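Local coordinates for protein GNA33 (Neisseria gonorrhoeae FA 1090, PDB 2G5D) that probably cleaves the beta-1,4 bond between N-acetylmuramic acid and N-acetylglucosamine in peptidoglycan, leaving a 1,6-anhydro-muramic acid end, as a lytic transglycosylase, at residues Gly246-Lys249 with Tyr255-Ile258; Glu236-His241 with Glu304-Asn309; Thr119-Pro124 with Ala339-Arg344; Pro209-Asn214 with Asp222-Ile227. One frame throughout, in Å; residues are numbered along the deposited sequence.

Contact 1 of 4, residues Gly246-Lys249 with Tyr255-Ile258; sequences GRLK and YIRI
Backbone bonds join Gly-246 to Ile-258 and Leu-248 to Ile-256. Each of these hydrogen-bonded pairs makes two N-H to O=C links, and Leu-248 N reaches Ile-256 O at 2.8 Å. Arg-247 with Arg-257 and Lys-249 with Tyr-255 are the non-hydrogen-bonded pairs. Tyr-255 CA lies 3.2 Å from Leu-248 O, a CA-H...O contact.

Aromatic contacts centre on Tyr-255. Arg-247 CD sits over one face of its ring, 4.0 Å from the centroid, as a CH-pi contact. Lys-249 has CG anti to its backbone N (chi1 179°). Its bent chain crosses the tyrosine at a slant, with CD 3.6 Å from Tyr-255 CE2, and NZ donates a hydrogen bond of 2.9 Å to Tyr-255 OH.

Charge is the third element. Arg-247 NE and Arg-257 NE are 3.9 Å apart, with the guanidinium planes 81° apart. Glu-123 forms a salt bridge with Arg-247 and a weaker, long ion pair with Arg-257, which probably offsets their like charges. Asp-324 is a second salt-bridge partner of Arg-247.

On the sheet face opposite Arg-247 and Tyr-255, Leu-248 CB meets Ile-256 CB at 4.1 Å. Together the two strands form an antiparallel beta hairpin, with strand 116-129 pairing alongside 246-249.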
loop_
_atom_site.group_PDB
_atom_site.type_symbol
_atom_site.label_atom_id
_atom_site.label_comp_id
_atom_site.label_asym_id
_atom_site.label_seq_id
_atom_site.Cartn_x
_atom_site.Cartn_y
_atom_site.Cartn_z
ATOM N N GLY A 246 -6.759 -6.822 -4.630
ATOM C CA GLY A 246 -6.471 -8.001 -5.394
ATOM C C GLY A 246 -7.314 -8.085 -6.634
ATOM O O GLY A 246 -8.014 -7.142 -7.001
ATOM N N ARG A 247 -7.253 -9.247 -7.261
ATOM C CA ARG A 247 -7.876 -9.464 -8.542
ATOM C C ARG A 247 -8.344 -10.912 -8.557
ATOM O O ARG A 247 -7.542 -11.822 -8.332
ATOM C CB ARG A 247 -6.816 -9.228 -9.625
ATOM C CG ARG A 247 -7.279 -8.493 -10.825
ATOM C CD ARG A 247 -6.126 -8.298 -11.784
ATOM N NE ARG A 247 -5.289 -7.163 -11.408
ATOM C CZ ARG A 247 -4.541 -6.472 -12.262
ATOM N NH1 ARG A 247 -4.517 -6.799 -13.547
ATOM N NH2 ARG A 247 -3.814 -5.453 -11.828
ATOM N N LEU A 248 -9.636 -11.134 -8.789
ATOM C CA LEU A 248 -10.135 -12.498 -9.005
ATOM C C LEU A 248 -9.871 -12.926 -10.444
ATOM O O LEU A 248 -10.142 -12.169 -11.365
ATOM C CB LEU A 248 -11.628 -12.625 -8.684
ATOM C CG LEU A 248 -12.128 -12.287 -7.277
ATOM C CD1 LEU A 248 -13.662 -12.388 -7.247
ATOM C CD2 LEU A 248 -11.489 -13.170 -6.173
ATOM N N LYS A 249 -9.308 -14.116 -10.635
ATOM C CA LYS A 249 -9.140 -14.663 -11.984
ATOM C C LYS A 249 -10.187 -15.742 -12.188
ATOM O O LYS A 249 -10.092 -16.814 -11.587
ATOM C CB LYS A 249 -7.722 -15.201 -12.228
ATOM C CG LYS A 249 -7.493 -15.800 -13.623
ATOM C CD LYS A 249 -6.064 -15.550 -14.106
ATOM C CE LYS A 249 -5.882 -15.929 -15.567
ATOM N NZ LYS A 249 -4.985 -14.966 -16.267
ATOM N N TYR A 255 -10.563 -11.012 -15.350
ATOM C CA TYR A 255 -10.214 -10.446 -14.060
ATOM C C TYR A 255 -11.388 -9.659 -13.504
ATOM O O TYR A 255 -12.028 -8.895 -14.231
ATOM C CB TYR A 255 -8.974 -9.548 -14.175
ATOM C CG TYR A 255 -7.689 -10.303 -14.456
ATOM C CD1 TYR A 255 -6.925 -10.033 -15.600
ATOM C CD2 TYR A 255 -7.239 -11.289 -13.580
ATOM C CE1 TYR A 255 -5.733 -10.737 -15.854
ATOM C CE2 TYR A 255 -6.064 -11.989 -13.818
ATOM C CZ TYR A 255 -5.315 -11.718 -14.950
ATOM O OH TYR A 255 -4.154 -12.433 -15.160
ATOM N N ILE A 256 -11.682 -9.880 -12.226
ATOM C CA ILE A 256 -12.557 -9.002 -11.450
ATOM C C ILE A 256 -11.661 -8.247 -10.460
ATOM O O ILE A 256 -11.037 -8.847 -9.580
ATOM C CB ILE A 256 -13.685 -9.785 -10.719
ATOM C CG1 ILE A 256 -14.676 -10.366 -11.735
ATOM C CG2 ILE A 256 -14.423 -8.886 -9.743
ATOM C CD1 ILE A 256 -15.545 -11.497 -11.200
ATOM N N ARG A 257 -11.587 -6.932 -10.638
ATOM C CA ARG A 257 -10.649 -6.095 -9.903
ATOM C C ARG A 257 -11.275 -5.604 -8.601
ATOM O O ARG A 257 -12.366 -5.038 -8.593
ATOM C CB ARG A 257 -10.175 -4.930 -10.773
ATOM C CG ARG A 257 -9.669 -5.353 -12.164
ATOM C CD ARG A 257 -8.713 -4.321 -12.778
ATOM N NE ARG A 257 -7.585 -4.041 -11.884
ATOM C CZ ARG A 257 -7.331 -2.861 -11.317
ATOM N NH1 ARG A 257 -8.109 -1.807 -11.559
ATOM N NH2 ARG A 257 -6.285 -2.735 -10.506
ATOM N N ILE A 258 -10.571 -5.858 -7.502
ATOM C CA ILE A 258 -11.070 -5.609 -6.159
ATOM C C ILE A 258 -10.092 -4.673 -5.428
ATOM O O ILE A 258 -8.894 -4.962 -5.319
ATOM C CB ILE A 258 -11.281 -6.968 -5.388
ATOM C CG1 ILE A 258 -12.232 -7.908 -6.145
ATOM C CG2 ILE A 258 -11.831 -6.750 -4.008
ATOM C CD1 ILE A 258 -13.615 -7.305 -6.441
#

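Contact 2 of 4, residues Glu236-His241 with Glu304-Asn309; sequences ELFFMH and EVLGQN
The Phe-238 ring meets Asn-309 and Leu-306. Asn-309 CB lies in the ring plane at its edge, 3.6 Å from Phe-238 CZ. The amide of Asn-309 is turned 68° from the ring. Leu-306 O also comes near the ring, 3.8 Å from Phe-238 CE1, at a slant.

Leu-306 supplies the apolar part. Its CG is 3.8 Å from Phe-238 CD1, and its CD1 is a little farther from the same carbon. The side chains of Phe-238 and Leu-306 run antiparallel past one another. Phe-238 CG stands anti to its backbone N (chi1 -179°), which carries the ring off its helix and across to Leu-306 and Asn-309. The touching residues are all buried, but the shared surface is small.

Two side-chain bonds lie within the segments. His-241 ND1 donates to Leu-237 O at 3.1 Å, from above the carbonyl plane. Leu-237 O also accepts from His-241 N, on the opposite face of that plane, so two bonds grip one oxygen. Gln-308 NE2 donates to Glu-304 O at 3.1 Å, near the amide plane of Gln-308. This ties the side chain of Gln-308, within the type I turn from Leu-306 to Asn-309, back to the helix.

Around the contact, Ile-271 of helix 271-276 packs on Phe-238, and so does Arg-213 of helix 213-217. On strand 116-129, Leu-126 touches Glu-236 and Met-240 of helix 234-243.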
loop_
_atom_site.group_PDB
_atom_site.type_symbol
_atom_site.label_atom_id
_atom_site.label_comp_id
_atom_site.label_asym_id
_atom_site.label_seq_id
_atom_site.Cartn_x
_atom_site.Cartn_y
_atom_site.Cartn_z
ATOM N N GLU A 236 -5.908 -17.841 0.563
ATOM C CA GLU A 236 -5.616 -16.859 -0.485
ATOM C C GLU A 236 -6.458 -15.602 -0.320
ATOM O O GLU A 236 -5.957 -14.495 -0.555
ATOM C CB GLU A 236 -5.763 -17.426 -1.904
ATOM C CG GLU A 236 -4.722 -18.457 -2.288
ATOM C CD GLU A 236 -4.781 -18.833 -3.759
ATOM O OE1 GLU A 236 -5.000 -20.005 -4.056
ATOM O OE2 GLU A 236 -4.608 -17.961 -4.635
ATOM N N LEU A 237 -7.720 -15.748 0.096
ATOM C CA LEU A 237 -8.553 -14.561 0.352
ATOM C C LEU A 237 -8.045 -13.801 1.554
ATOM O O LEU A 237 -8.086 -12.566 1.586
ATOM C CB LEU A 237 -10.008 -14.923 0.618
ATOM C CG LEU A 237 -11.139 -14.062 0.050
ATOM C CD1 LEU A 237 -12.389 -14.125 0.965
ATOM C CD2 LEU A 237 -10.750 -12.598 -0.330
ATOM N N PHE A 238 -7.579 -14.552 2.554
ATOM C CA PHE A 238 -7.107 -13.966 3.785
ATOM C C PHE A 238 -5.949 -13.037 3.454
ATOM O O PHE A 238 -5.913 -11.897 3.914
ATOM C CB PHE A 238 -6.691 -15.053 4.788
ATOM C CG PHE A 238 -6.208 -14.502 6.103
ATOM C CD1 PHE A 238 -7.087 -14.354 7.169
ATOM C CD2 PHE A 238 -4.889 -14.117 6.266
ATOM C CE1 PHE A 238 -6.656 -13.837 8.385
ATOM C CE2 PHE A 238 -4.448 -13.589 7.474
ATOM C CZ PHE A 238 -5.334 -13.452 8.534
ATOM N N PHE A 239 -5.022 -13.525 2.633
ATOM C CA PHE A 239 -3.843 -12.748 2.221
ATOM C C PHE A 239 -4.109 -11.563 1.275
ATOM O O PHE A 239 -3.348 -10.597 1.279
ATOM C CB PHE A 239 -2.756 -13.681 1.684
ATOM C CG PHE A 239 -1.908 -14.285 2.767
ATOM C CD1 PHE A 239 -2.321 -15.441 3.434
ATOM C CD2 PHE A 239 -0.698 -13.685 3.138
ATOM C CE1 PHE A 239 -1.551 -15.994 4.447
ATOM C CE2 PHE A 239 0.075 -14.228 4.159
ATOM C CZ PHE A 239 -0.350 -15.389 4.810
ATOM N N MET A 240 -5.184 -11.622 0.489
ATOM C CA MET A 240 -5.672 -10.441 -0.238
ATOM C C MET A 240 -6.017 -9.325 0.732
ATOM O O MET A 240 -5.739 -8.152 0.446
ATOM C CB MET A 240 -6.904 -10.760 -1.092
ATOM C CG MET A 240 -7.286 -9.651 -2.083
ATOM S SD MET A 240 -8.677 -10.105 -3.150
ATOM C CE MET A 240 -10.083 -9.641 -2.145
ATOM N N HIS A 241 -6.619 -9.684 1.870
ATOM C CA HIS A 241 -6.897 -8.714 2.933
ATOM C C HIS A 241 -5.596 -8.065 3.418
ATOM O O HIS A 241 -5.536 -6.852 3.587
ATOM C CB HIS A 241 -7.610 -9.373 4.116
ATOM C CG HIS A 241 -9.093 -9.510 3.950
ATOM N ND1 HIS A 241 -9.668 -10.262 2.946
ATOM C CD2 HIS A 241 -10.118 -9.046 4.704
ATOM C CE1 HIS A 241 -10.983 -10.229 3.071
ATOM N NE2 HIS A 241 -11.281 -9.497 4.130
ATOM N N GLU A 304 -10.296 -21.467 13.540
ATOM C CA GLU A 304 -9.452 -21.042 14.655
ATOM C C GLU A 304 -8.337 -20.065 14.261
ATOM O O GLU A 304 -8.150 -19.027 14.898
ATOM C CB GLU A 304 -8.826 -22.290 15.269
ATOM C CG GLU A 304 -7.864 -22.057 16.410
ATOM C CD GLU A 304 -6.955 -23.252 16.622
ATOM O OE1 GLU A 304 -7.411 -24.395 16.409
ATOM O OE2 GLU A 304 -5.785 -23.048 16.987
ATOM N N VAL A 305 -7.580 -20.427 13.230
ATOM C CA VAL A 305 -6.380 -19.707 12.847
ATOM C C VAL A 305 -6.753 -18.387 12.177
ATOM O O VAL A 305 -6.236 -17.332 12.570
ATOM C CB VAL A 305 -5.453 -20.564 11.940
ATOM C CG1 VAL A 305 -4.365 -19.703 11.296
ATOM C CG2 VAL A 305 -4.813 -21.678 12.745
ATOM N N LEU A 306 -7.672 -18.451 11.206
ATOM C CA LEU A 306 -8.165 -17.255 10.502
ATOM C C LEU A 306 -8.833 -16.259 11.455
ATOM O O LEU A 306 -8.585 -15.056 11.372
ATOM C CB LEU A 306 -9.099 -17.643 9.356
ATOM C CG LEU A 306 -8.503 -17.763 7.941
ATOM C CD1 LEU A 306 -7.158 -18.475 7.878
ATOM C CD2 LEU A 306 -9.489 -18.421 7.005
ATOM N N GLY A 307 -9.644 -16.768 12.381
ATOM C CA GLY A 307 -10.260 -15.936 13.407
ATOM C C GLY A 307 -9.331 -15.210 14.375
ATOM O O GLY A 307 -9.764 -14.321 15.082
ATOM N N GLN A 308 -8.057 -15.586 14.421
ATOM C CA GLN A 308 -7.097 -14.902 15.300
ATOM C C GLN A 308 -6.786 -13.457 14.865
ATOM O O GLN A 308 -6.401 -12.631 15.691
ATOM C CB GLN A 308 -5.796 -15.706 15.434
ATOM C CG GLN A 308 -5.987 -17.078 16.074
ATOM C CD GLN A 308 -6.633 -17.017 17.456
ATOM O OE1 GLN A 308 -6.235 -16.220 18.302
ATOM N NE2 GLN A 308 -7.631 -17.879 17.688
ATOM N N ASN A 309 -6.956 -13.164 13.578
ATOM C CA ASN A 309 -6.794 -11.800 13.032
ATOM C C ASN A 309 -8.155 -11.109 12.988
ATOM O O ASN A 309 -8.878 -11.258 12.000
ATOM C CB ASN A 309 -6.182 -11.879 11.617
ATOM C CG ASN A 309 -5.971 -10.502 10.955
ATOM O OD1 ASN A 309 -6.051 -10.370 9.731
ATOM N ND2 ASN A 309 -5.698 -9.490 11.755
#

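Contact 3 of 4, residues Thr119-Pro124 with Ala339-Arg344; sequences TGYYEP and AGAIDR
Tyr-121 touches Ala-341 with the hydroxyl end of its ring. Tyr-121 OH is 3.9 Å from Ala-341 CB, and Tyr-121 CE2 is 4.1 Å from the same methyl. Ala-341 N approaches the edge of the ring near its plane, 3.8 Å from Tyr-121 OH. That is too long for a hydrogen bond, and the contact is van der Waals packing. The carbonyl carbon of Gly-340, atom C, follows at 4.0 Å from Tyr-121 OH.

One residue of strand 116-129 thus makes this side of the contact. Tyr-121 CG lies between the backbone N and the carbonyl carbon (chi1 69°), and the ring extends from its strand toward 339-342. Both Ala-341 and Gly-340 are buried. Phe-388 meets the Tyr-121 ring with the planes at about 50°. Leu-334, Asp-386 and Gln-243 also touch the tyrosine side chain.

The packing is looser at Ala-339, whose CB is 5.6 Å from Tyr-121 OH. The shared surface is under 100 Å². Tyr-121 itself is partly exposed and gives the contact its solvent side. The segments are not paired by backbone bonds.

Segment 119-124 falls in the range of the MltA-specific insert and 339-344 in that of the 3D domain, a family of the double-psi beta-barrel clan. The contact packs strand 116-129 against strand 339-342. Strand 384-391 pairs with both, parallel to the first and antiparallel to the second, consistent with a double-psi beta-barrel.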
loop_
_atom_site.group_PDB
_atom_site.type_symbol
_atom_site.label_atom_id
_atom_site.label_comp_id
_atom_site.label_asym_id
_atom_site.label_seq_id
_atom_site.Cartn_x
_atom_site.Cartn_y
_atom_site.Cartn_z
ATOM N N THR A 119 11.804 -3.472 1.396
ATOM C CA THR A 119 10.956 -4.664 1.332
ATOM C C THR A 119 10.096 -4.585 0.069
ATOM O O THR A 119 10.188 -3.615 -0.712
ATOM C CB THR A 119 10.080 -4.818 2.585
ATOM O OG1 THR A 119 9.430 -3.577 2.865
ATOM C CG2 THR A 119 10.922 -5.212 3.786
ATOM N N GLY A 120 9.268 -5.606 -0.142
ATOM C CA GLY A 120 8.458 -5.677 -1.357
ATOM C C GLY A 120 7.003 -6.019 -1.115
ATOM O O GLY A 120 6.676 -6.787 -0.215
ATOM N N TYR A 121 6.118 -5.432 -1.905
ATOM C CA TYR A 121 4.712 -5.806 -1.848
ATOM C C TYR A 121 4.153 -5.954 -3.238
ATOM O O TYR A 121 4.809 -5.581 -4.210
ATOM C CB TYR A 121 3.875 -4.841 -0.990
ATOM C CG TYR A 121 3.648 -3.430 -1.506
ATOM C CD1 TYR A 121 2.358 -2.971 -1.791
ATOM C CD2 TYR A 121 4.713 -2.526 -1.639
ATOM C CE1 TYR A 121 2.138 -1.662 -2.213
ATOM C CE2 TYR A 121 4.500 -1.223 -2.058
ATOM C CZ TYR A 121 3.226 -0.800 -2.355
ATOM O OH TYR A 121 3.041 0.496 -2.767
ATOM N N TYR A 122 2.937 -6.492 -3.323
ATOM C CA TYR A 122 2.336 -6.827 -4.610
ATOM C C TYR A 122 0.814 -6.937 -4.557
ATOM O O TYR A 122 0.212 -6.925 -3.482
ATOM C CB TYR A 122 2.949 -8.132 -5.161
ATOM C CG TYR A 122 2.337 -9.409 -4.635
ATOM C CD1 TYR A 122 1.595 -10.244 -5.470
ATOM C CD2 TYR A 122 2.505 -9.788 -3.302
ATOM C CE1 TYR A 122 1.031 -11.408 -4.982
ATOM C CE2 TYR A 122 1.954 -10.940 -2.816
ATOM C CZ TYR A 122 1.223 -11.753 -3.655
ATOM O OH TYR A 122 0.690 -12.900 -3.153
ATOM N N GLU A 123 0.211 -7.031 -5.738
ATOM C CA GLU A 123 -1.215 -7.233 -5.885
ATOM C C GLU A 123 -1.516 -8.701 -6.212
ATOM O O GLU A 123 -1.203 -9.178 -7.303
ATOM C CB GLU A 123 -1.790 -6.301 -6.958
ATOM C CG GLU A 123 -3.320 -6.434 -7.092
ATOM C CD GLU A 123 -3.905 -5.622 -8.230
ATOM O OE1 GLU A 123 -3.140 -5.093 -9.061
ATOM O OE2 GLU A 123 -5.145 -5.528 -8.306
ATOM N N PRO A 124 -2.129 -9.436 -5.268
ATOM C CA PRO A 124 -2.381 -10.859 -5.570
ATOM C C PRO A 124 -3.465 -11.109 -6.626
ATOM O O PRO A 124 -4.418 -10.333 -6.750
ATOM C CB PRO A 124 -2.805 -11.441 -4.220
ATOM C CG PRO A 124 -3.325 -10.285 -3.446
ATOM C CD PRO A 124 -2.602 -9.054 -3.928
ATOM N N ALA A 339 6.792 2.026 -8.645
ATOM C CA ALA A 339 6.141 2.700 -7.526
ATOM C C ALA A 339 6.575 2.074 -6.210
ATOM O O ALA A 339 7.007 0.915 -6.156
ATOM C CB ALA A 339 4.606 2.667 -7.662
ATOM N N GLY A 340 6.509 2.862 -5.153
ATOM C CA GLY A 340 6.834 2.353 -3.834
ATOM C C GLY A 340 6.095 3.033 -2.716
ATOM O O GLY A 340 5.523 4.110 -2.911
ATOM N N ALA A 341 6.072 2.375 -1.555
ATOM C CA ALA A 341 5.564 2.976 -0.326
ATOM C C ALA A 341 6.693 3.542 0.544
ATOM O O ALA A 341 7.763 2.930 0.678
ATOM C CB ALA A 341 4.683 1.968 0.488
ATOM N N ILE A 342 6.419 4.697 1.154
ATOM C CA ILE A 342 7.405 5.460 1.924
ATOM C C ILE A 342 6.808 5.973 3.244
ATOM O O ILE A 342 5.627 5.795 3.505
ATOM C CB ILE A 342 7.981 6.668 1.095
ATOM C CG1 ILE A 342 6.865 7.444 0.368
ATOM C CG2 ILE A 342 8.988 6.192 0.044
ATOM C CD1 ILE A 342 5.961 8.334 1.292
ATOM N N ASP A 343 7.636 6.637 4.041
ATOM C CA ASP A 343 7.209 7.252 5.285
ATOM C C ASP A 343 7.093 8.745 5.002
ATOM O O ASP A 343 8.079 9.395 4.674
ATOM C CB ASP A 343 8.221 6.930 6.402
ATOM C CG ASP A 343 7.899 7.610 7.731
ATOM O OD1 ASP A 343 6.909 8.359 7.850
ATOM O OD2 ASP A 343 8.661 7.399 8.684
ATOM N N ARG A 344 5.885 9.271 5.140
ATOM C CA ARG A 344 5.585 10.673 4.833
ATOM C C ARG A 344 6.115 11.699 5.835
ATOM O O ARG A 344 6.048 12.903 5.587
ATOM C CB ARG A 344 4.089 10.862 4.679
ATOM C CG ARG A 344 3.535 10.337 3.381
ATOM C CD ARG A 344 2.069 10.694 3.288
ATOM N NE ARG A 344 1.931 12.096 2.902
ATOM C CZ ARG A 344 0.774 12.694 2.645
ATOM N NH1 ARG A 344 -0.361 12.013 2.736
ATOM N NH2 ARG A 344 0.760 13.975 2.284
#

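Contact 4 of 4, residues Pro209-Asn214 with Asp222-Ile227; sequences PYHTRN and DGKAPI
The loop between helix 213-217 and strand 227-231 folds back here on the loop that leads into helix 213-217, whose N-cap is Thr-212. Lys-224 reaches across to His-211. Its NZ donates a hydrogen bond to His-211 NE2 at 2.9 Å, at the edge of the imidazole. The donor is tilted 17° from the ring plane.

A chi1 of 64° sets the Lys-224 chain over its own backbone. Beyond CG the chain is extended, and this length spans the gap, for Lys-224 CA and His-211 CA are 12.0 Å apart. Tyr-210 approaches Lys-224 from the opposite direction. Its OH is 3.7 Å from Lys-224 CE, a contact with the methylene. His-211 CD2 sits over one face of the Tyr-210 ring, 3.8 Å above its plane and toward its rim.

Asp-146, outside both segments, draws the group together. Its OD2 forms a salt bridge with Lys-224 NZ, and its OD1 is hydrogen-bonded to Tyr-210 OH. The bond from Lys-224 uses NE2 of His-211 as an acceptor. This implies an imidazole without a proton on NE2, and therefore probably neutral, while the carboxylate would stabilise the charged lysine.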
loop_
_atom_site.group_PDB
_atom_site.type_symbol
_atom_site.label_atom_id
_atom_site.label_comp_id
_atom_site.label_asym_id
_atom_site.label_seq_id
_atom_site.Cartn_x
_atom_site.Cartn_y
_atom_site.Cartn_z
ATOM N N PRO A 209 -18.839 -1.781 18.536
ATOM C CA PRO A 209 -17.799 -2.154 17.568
ATOM C C PRO A 209 -18.365 -3.048 16.466
ATOM O O PRO A 209 -19.244 -3.867 16.739
ATOM C CB PRO A 209 -16.795 -2.932 18.424
ATOM C CG PRO A 209 -16.909 -2.309 19.765
ATOM C CD PRO A 209 -18.356 -1.904 19.927
ATOM N N TYR A 210 -17.899 -2.866 15.229
ATOM C CA TYR A 210 -18.359 -3.700 14.133
ATOM C C TYR A 210 -17.830 -5.131 14.280
ATOM O O TYR A 210 -16.928 -5.392 15.090
ATOM C CB TYR A 210 -18.025 -3.109 12.743
ATOM C CG TYR A 210 -19.011 -3.588 11.704
ATOM C CD1 TYR A 210 -18.673 -4.595 10.791
ATOM C CD2 TYR A 210 -20.317 -3.093 11.688
ATOM C CE1 TYR A 210 -19.610 -5.070 9.869
ATOM C CE2 TYR A 210 -21.247 -3.551 10.780
ATOM C CZ TYR A 210 -20.889 -4.540 9.871
ATOM O OH TYR A 210 -21.834 -4.995 8.983
ATOM N N HIS A 211 -18.420 -6.048 13.518
ATOM C CA HIS A 211 -18.084 -7.472 13.551
ATOM C C HIS A 211 -16.597 -7.746 13.272
ATOM O O HIS A 211 -15.950 -7.041 12.498
ATOM C CB HIS A 211 -18.957 -8.231 12.551
ATOM C CG HIS A 211 -20.424 -8.165 12.849
ATOM N ND1 HIS A 211 -20.998 -8.832 13.909
ATOM C CD2 HIS A 211 -21.438 -7.533 12.209
ATOM C CE1 HIS A 211 -22.299 -8.607 13.916
ATOM N NE2 HIS A 211 -22.592 -7.822 12.896
ATOM N N THR A 212 -16.077 -8.777 13.936
ATOM C CA THR A 212 -14.681 -9.198 13.818
ATOM C C THR A 212 -14.586 -10.232 12.709
ATOM O O THR A 212 -15.611 -10.782 12.296
ATOM C CB THR A 212 -14.182 -9.851 15.124
ATOM O OG1 THR A 212 -15.067 -10.919 15.478
ATOM C CG2 THR A 212 -14.116 -8.850 16.266
ATOM N N ARG A 213 -13.362 -10.494 12.237
ATOM C CA ARG A 213 -13.124 -11.514 11.201
ATOM C C ARG A 213 -13.768 -12.857 11.535
ATOM O O ARG A 213 -14.415 -13.454 10.684
ATOM C CB ARG A 213 -11.629 -11.724 10.945
ATOM C CG ARG A 213 -11.334 -12.745 9.854
ATOM C CD ARG A 213 -9.858 -12.844 9.553
ATOM N NE ARG A 213 -9.334 -11.623 8.951
ATOM C CZ ARG A 213 -9.369 -11.324 7.647
ATOM N NH1 ARG A 213 -9.891 -12.158 6.750
ATOM N NH2 ARG A 213 -8.854 -10.179 7.243
ATOM N N ASN A 214 -13.591 -13.320 12.768
ATOM C CA ASN A 214 -14.149 -14.612 13.179
ATOM C C ASN A 214 -15.669 -14.656 13.044
ATOM O O ASN A 214 -16.221 -15.670 12.625
ATOM C CB ASN A 214 -13.730 -14.986 14.610
ATOM C CG ASN A 214 -14.305 -16.317 15.055
ATOM O OD1 ASN A 214 -14.974 -16.405 16.087
ATOM N ND2 ASN A 214 -14.062 -17.364 14.267
ATOM N N ASP A 222 -24.356 -12.331 6.613
ATOM C CA ASP A 222 -25.394 -12.907 5.769
ATOM C C ASP A 222 -26.594 -11.981 5.661
ATOM O O ASP A 222 -27.252 -11.678 6.662
ATOM C CB ASP A 222 -25.833 -14.277 6.288
ATOM C CG ASP A 222 -24.855 -15.384 5.934
ATOM O OD1 ASP A 222 -23.938 -15.145 5.117
ATOM O OD2 ASP A 222 -25.008 -16.501 6.473
ATOM N N GLY A 223 -26.844 -11.518 4.436
ATOM C CA GLY A 223 -28.009 -10.699 4.112
ATOM C C GLY A 223 -27.859 -9.194 4.279
ATOM O O GLY A 223 -28.822 -8.461 4.068
ATOM N N LYS A 224 -26.671 -8.718 4.651
ATOM C CA LYS A 224 -26.509 -7.292 4.975
ATOM C C LYS A 224 -25.206 -6.652 4.467
ATOM O O LYS A 224 -24.733 -5.653 5.022
ATOM C CB LYS A 224 -26.689 -7.047 6.483
ATOM C CG LYS A 224 -25.646 -7.716 7.378
ATOM C CD LYS A 224 -25.786 -7.249 8.806
ATOM C CE LYS A 224 -24.505 -7.497 9.577
ATOM N NZ LYS A 224 -24.693 -7.162 11.017
ATOM N N ALA A 225 -24.632 -7.232 3.418
ATOM C CA ALA A 225 -23.453 -6.665 2.772
ATOM C C ALA A 225 -23.407 -7.089 1.309
ATOM O O ALA A 225 -23.708 -8.244 0.993
ATOM C CB ALA A 225 -22.181 -7.093 3.492
ATOM N N PRO A 226 -23.037 -6.153 0.407
ATOM C CA PRO A 226 -22.832 -6.529 -0.998
ATOM C C PRO A 226 -21.667 -7.507 -1.125
ATOM O O PRO A 226 -20.667 -7.370 -0.414
ATOM C CB PRO A 226 -22.499 -5.199 -1.684
ATOM C CG PRO A 226 -22.041 -4.301 -0.601
ATOM C CD PRO A 226 -22.784 -4.719 0.637
ATOM N N ILE A 227 -21.830 -8.510 -1.983
ATOM C CA ILE A 227 -20.773 -9.469 -2.291
ATOM C C ILE A 227 -20.227 -9.169 -3.696
ATOM O O ILE A 227 -20.985 -9.094 -4.669
ATOM C CB ILE A 227 -21.283 -10.929 -2.178
ATOM C CG1 ILE A 227 -21.645 -11.242 -0.725
ATOM C CG2 ILE A 227 -20.239 -11.923 -2.679
ATOM C CD1 ILE A 227 -22.823 -12.193 -0.573
#

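How the contacts relate
Along the chain, segment 119-124 comes first and 339-344 last, so contact 3 spans the other three. Contact 4 closes before contacts 1 and 2 open, and contact 1 lies between the two segments of contact 2. Centres of contacts 2 and 4 are about 15 Å apart, joined where Arg-213 packs on Phe-238 and Asn-309. Met-240 joins contacts 1 and 2. Contacts 3 and 4 are farthest apart, about 28 Å between centres. Strand 116-129 pairs with 246-249 and with 384-391, and so runs from the hairpin to the 3D region. Contacts 1, 2 and 4 therefore gather in the insert region, while contact 3 links it to the barrel.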